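Local coordinates for protein cystalysin (Treponema denticola, PDB 1C7N) that belongs to the aminotransferase class I and II family and carries pyridoxal-5'-phosphate in a pocket of each of its two chains, at residues Glu344-Lys349 with Glu384-Ala389. Residues are numbered along the deposited sequence; the frame is centred on the assembly and turned at random.
Sequences EFMIHK and ERLNKA
Phe345 and Ala389 meet where two helices cross without a hydrogen bond between the segments, through apolar side chains and backbone carbonyls, an example of a large ring lying against the backbone of a neighbouring helix beside a small residue. The ring of Phe345 comes rim first: its CZ lies 3.7 Å from CB of Ala389. The same CZ is 3.5 Å from the carbonyl O of Ala389, which sits at the ring edge near the ring plane. CG of Phe345 stands anti to the backbone N (chi1 177°), beside the carbonyl carbon. Ala389 points its methyl toward the 344-349 segment, and this CB lies 3.7 Å from the carbonyl O of Lys349. The CA atoms of Lys349 and Ala389 are 5.9 Å apart, closer than those of Met346 and Leu386.

Looser apolar contacts gather on one Leu386 methyl. Its CD2 lies 4.4 Å from CE2 of Phe345. SD of Met346 is 4.5 Å from the same CD2, while Phe309 and Phe310 of helix 289-313 also touch this leucine. Leu390 and Leu393 pack on Phe345 from further along helix 376-393.

Polar groups bond within or beside the helices. NZ of Lys388 forms a salt bridge with OE2 of Glu384, and Arg385 reaches the carbonyls of Ala350 and Gln351, tying helix 376-393 to the end of helix 339-350.

The centre of the contact lies about 26 Å from the centre of the chain. With axes 10.4 Å apart and crossing at 109°, the segments form a steep helix-helix packing that joins helix 339-350 to the C-terminal helix 376-393 in this aminotransferase-family fold.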
ATOM      1  N   GLU A 344      -0.470  30.315  15.869  1.00 16.75           N
ATOM      2  CA  GLU A 344       0.237  30.404  17.136  1.00 16.96           C
ATOM      3  C   GLU A 344      -0.755  30.467  18.290  1.00 16.18           C
ATOM      4  O   GLU A 344      -0.600  29.779  19.299  1.00 15.07           O
ATOM      5  CB  GLU A 344       1.117  31.656  17.133  1.00 19.58           C
ATOM      6  CG  GLU A 344       1.782  31.993  18.457  1.00 23.87           C
ATOM      7  CD  GLU A 344       2.713  30.906  18.949  1.00 26.19           C
ATOM      8  OE1 GLU A 344       3.434  30.308  18.119  1.00 26.70           O
ATOM      9  OE2 GLU A 344       2.737  30.660  20.176  1.00 29.45           O
ATOM     10  N   PHE A 345      -1.773  31.304  18.129  1.00 15.37           N
ATOM     11  CA  PHE A 345      -2.797  31.481  19.152  1.00 16.18           C
ATOM     12  C   PHE A 345      -3.595  30.209  19.406  1.00 15.33           C
ATOM     13  O   PHE A 345      -3.793  29.813  20.552  1.00 16.45           O
ATOM     14  CB  PHE A 345      -3.760  32.599  18.741  1.00 16.77           C
ATOM     15  CG  PHE A 345      -4.900  32.800  19.695  1.00 19.10           C
ATOM     16  CD1 PHE A 345      -4.705  33.451  20.906  1.00 19.01           C
ATOM     17  CD2 PHE A 345      -6.175  32.328  19.382  1.00 20.14           C
ATOM     18  CE1 PHE A 345      -5.757  33.632  21.795  1.00 20.24           C
ATOM     19  CE2 PHE A 345      -7.236  32.503  20.265  1.00 19.59           C
ATOM     20  CZ  PHE A 345      -7.026  33.156  21.475  1.00 19.62           C
ATOM     21  N   MET A 346      -4.066  29.579  18.340  1.00 14.42           N
ATOM     22  CA  MET A 346      -4.861  28.366  18.486  1.00 15.41           C
ATOM     23  C   MET A 346      -4.094  27.255  19.191  1.00 15.48           C
ATOM     24  O   MET A 346      -4.610  26.623  20.114  1.00 16.01           O
ATOM     25  CB  MET A 346      -5.340  27.872  17.118  1.00 15.68           C
ATOM     26  CG  MET A 346      -6.271  28.835  16.393  1.00 16.10           C
ATOM     27  SD  MET A 346      -7.713  29.302  17.371  1.00 18.20           S
ATOM     28  CE  MET A 346      -8.302  30.704  16.430  1.00 16.57           C
ATOM     29  N   ILE A 347      -2.859  27.029  18.761  1.00 15.90           N
ATOM     30  CA  ILE A 347      -2.026  25.980  19.337  1.00 16.71           C
ATOM     31  C   ILE A 347      -1.575  26.218  20.774  1.00 18.08           C
ATOM     32  O   ILE A 347      -1.648  25.315  21.601  1.00 18.25           O
ATOM     33  CB  ILE A 347      -0.755  25.755  18.492  1.00 16.86           C
ATOM     34  CG1 ILE A 347      -1.129  25.195  17.119  1.00 16.02           C
ATOM     35  CG2 ILE A 347       0.198  24.805  19.218  1.00 16.17           C
ATOM     36  CD1 ILE A 347       0.065  25.015  16.196  1.00 17.47           C
ATOM     37  N   HIS A 348      -1.112  27.427  21.073  1.00 19.08           N
ATOM     38  CA  HIS A 348      -0.598  27.710  22.405  1.00 19.18           C
ATOM     39  C   HIS A 348      -1.511  28.406  23.403  1.00 19.10           C
ATOM     40  O   HIS A 348      -1.326  28.249  24.609  1.00 19.23           O
ATOM     41  CB  HIS A 348       0.720  28.482  22.296  1.00 19.49           C
ATOM     42  CG  HIS A 348       1.798  27.731  21.574  1.00 20.40           C
ATOM     43  ND1 HIS A 348       1.985  27.819  20.210  1.00 20.79           N
ATOM     44  CD2 HIS A 348       2.723  26.850  22.022  1.00 20.21           C
ATOM     45  CE1 HIS A 348       2.977  27.025  19.851  1.00 20.25           C
ATOM     46  NE2 HIS A 348       3.442  26.424  20.931  1.00 20.62           N
ATOM     47  N   LYS A 349      -2.482  29.176  22.926  1.00 19.13           N
ATOM     48  CA  LYS A 349      -3.384  29.856  23.847  1.00 19.07           C
ATOM     49  C   LYS A 349      -4.674  29.075  24.049  1.00 17.53           C
ATOM     50  O   LYS A 349      -5.133  28.921  25.177  1.00 17.65           O
ATOM     51  CB  LYS A 349      -3.709  31.268  23.350  1.00 19.92           C
ATOM     52  CG  LYS A 349      -2.516  32.205  23.325  1.00 22.41           C
ATOM     53  CD  LYS A 349      -1.887  32.340  24.706  1.00 24.59           C
ATOM     54  CE  LYS A 349      -0.656  33.235  24.666  1.00 27.31           C
ATOM     55  NZ  LYS A 349       0.018  33.327  25.997  1.00 29.50           N
ATOM     56  N   GLU A 384     -14.975  25.553  24.700  1.00 15.90           N
ATOM     57  CA  GLU A 384     -14.879  26.293  25.954  1.00 17.36           C
ATOM     58  C   GLU A 384     -13.436  26.737  26.208  1.00 17.23           C
ATOM     59  O   GLU A 384     -13.208  27.799  26.789  1.00 15.89           O
ATOM     60  CB  GLU A 384     -15.408  25.453  27.122  1.00 19.33           C
ATOM     61  CG  GLU A 384     -15.402  26.171  28.476  1.00 22.04           C
ATOM     62  CD  GLU A 384     -15.934  27.600  28.407  1.00 23.58           C
ATOM     63  OE1 GLU A 384     -16.883  27.858  27.640  1.00 24.86           O
ATOM     64  OE2 GLU A 384     -15.410  28.470  29.135  1.00 24.59           O
ATOM     65  N   ARG A 385     -12.461  25.934  25.784  1.00 16.66           N
ATOM     66  CA  ARG A 385     -11.055  26.323  25.944  1.00 17.07           C
ATOM     67  C   ARG A 385     -10.817  27.544  25.064  1.00 16.96           C
ATOM     68  O   ARG A 385     -10.145  28.499  25.457  1.00 16.79           O
ATOM     69  CB  ARG A 385     -10.108  25.220  25.478  1.00 16.91           C
ATOM     70  CG  ARG A 385      -9.718  24.223  26.532  1.00 17.53           C
ATOM     71  CD  ARG A 385      -8.345  23.653  26.222  1.00 16.08           C
ATOM     72  NE  ARG A 385      -8.291  22.998  24.913  1.00 15.06           N
ATOM     73  CZ  ARG A 385      -8.960  21.888  24.609  1.00 14.91           C
ATOM     74  NH1 ARG A 385      -9.739  21.310  25.518  1.00 13.70           N
ATOM     75  NH2 ARG A 385      -8.834  21.346  23.403  1.00 12.22           N
ATOM     76  N   LEU A 386     -11.374  27.483  23.859  1.00 16.73           N
ATOM     77  CA  LEU A 386     -11.264  28.555  22.879  1.00 16.63           C
ATOM     78  C   LEU A 386     -11.946  29.799  23.443  1.00 16.51           C
ATOM     79  O   LEU A 386     -11.429  30.910  23.338  1.00 14.91           O
ATOM     80  CB  LEU A 386     -11.973  28.139  21.588  1.00 17.79           C
ATOM     81  CG  LEU A 386     -11.564  28.727  20.239  1.00 19.51           C
ATOM     82  CD1 LEU A 386     -12.819  28.851  19.378  1.00 19.38           C
ATOM     83  CD2 LEU A 386     -10.897  30.075  20.403  1.00 20.03           C
ATOM     84  N   ASN A 387     -13.117  29.586  24.037  1.00 16.22           N
ATOM     85  CA  ASN A 387     -13.909  30.657  24.635  1.00 17.67           C
ATOM     86  C   ASN A 387     -13.079  31.459  25.635  1.00 18.05           C
ATOM     87  O   ASN A 387     -13.019  32.684  25.555  1.00 18.64           O
ATOM     88  CB  ASN A 387     -15.141  30.058  25.323  1.00 16.01           C
ATOM     89  CG  ASN A 387     -16.190  31.101  25.666  1.00 15.85           C
ATOM     90  OD1 ASN A 387     -16.282  32.142  25.015  1.00 15.11           O
ATOM     91  ND2 ASN A 387     -17.004  30.813  26.682  1.00 15.91           N
ATOM     92  N   LYS A 388     -12.438  30.767  26.574  1.00 19.16           N
ATOM     93  CA  LYS A 388     -11.613  31.445  27.572  1.00 20.72           C
ATOM     94  C   LYS A 388     -10.412  32.136  26.929  1.00 20.38           C
ATOM     95  O   LYS A 388     -10.029  33.236  27.331  1.00 20.75           O
ATOM     96  CB  LYS A 388     -11.126  30.460  28.638  1.00 21.50           C
ATOM     97  CG  LYS A 388     -12.231  29.890  29.518  1.00 24.17           C
ATOM     98  CD  LYS A 388     -11.693  29.495  30.885  1.00 25.15           C
ATOM     99  CE  LYS A 388     -12.772  28.873  31.761  1.00 26.28           C
ATOM    100  NZ  LYS A 388     -13.270  27.585  31.201  1.00 26.82           N
ATOM    101  N   ALA A 389      -9.825  31.488  25.927  1.00 19.90           N
ATOM    102  CA  ALA A 389      -8.669  32.040  25.228  1.00 20.04           C
ATOM    103  C   ALA A 389      -9.037  33.320  24.475  1.00 20.06           C
ATOM    104  O   ALA A 389      -8.290  34.306  24.503  1.00 18.94           O
ATOM    105  CB  ALA A 389      -8.099  31.002  24.262  1.00 20.51           C
TER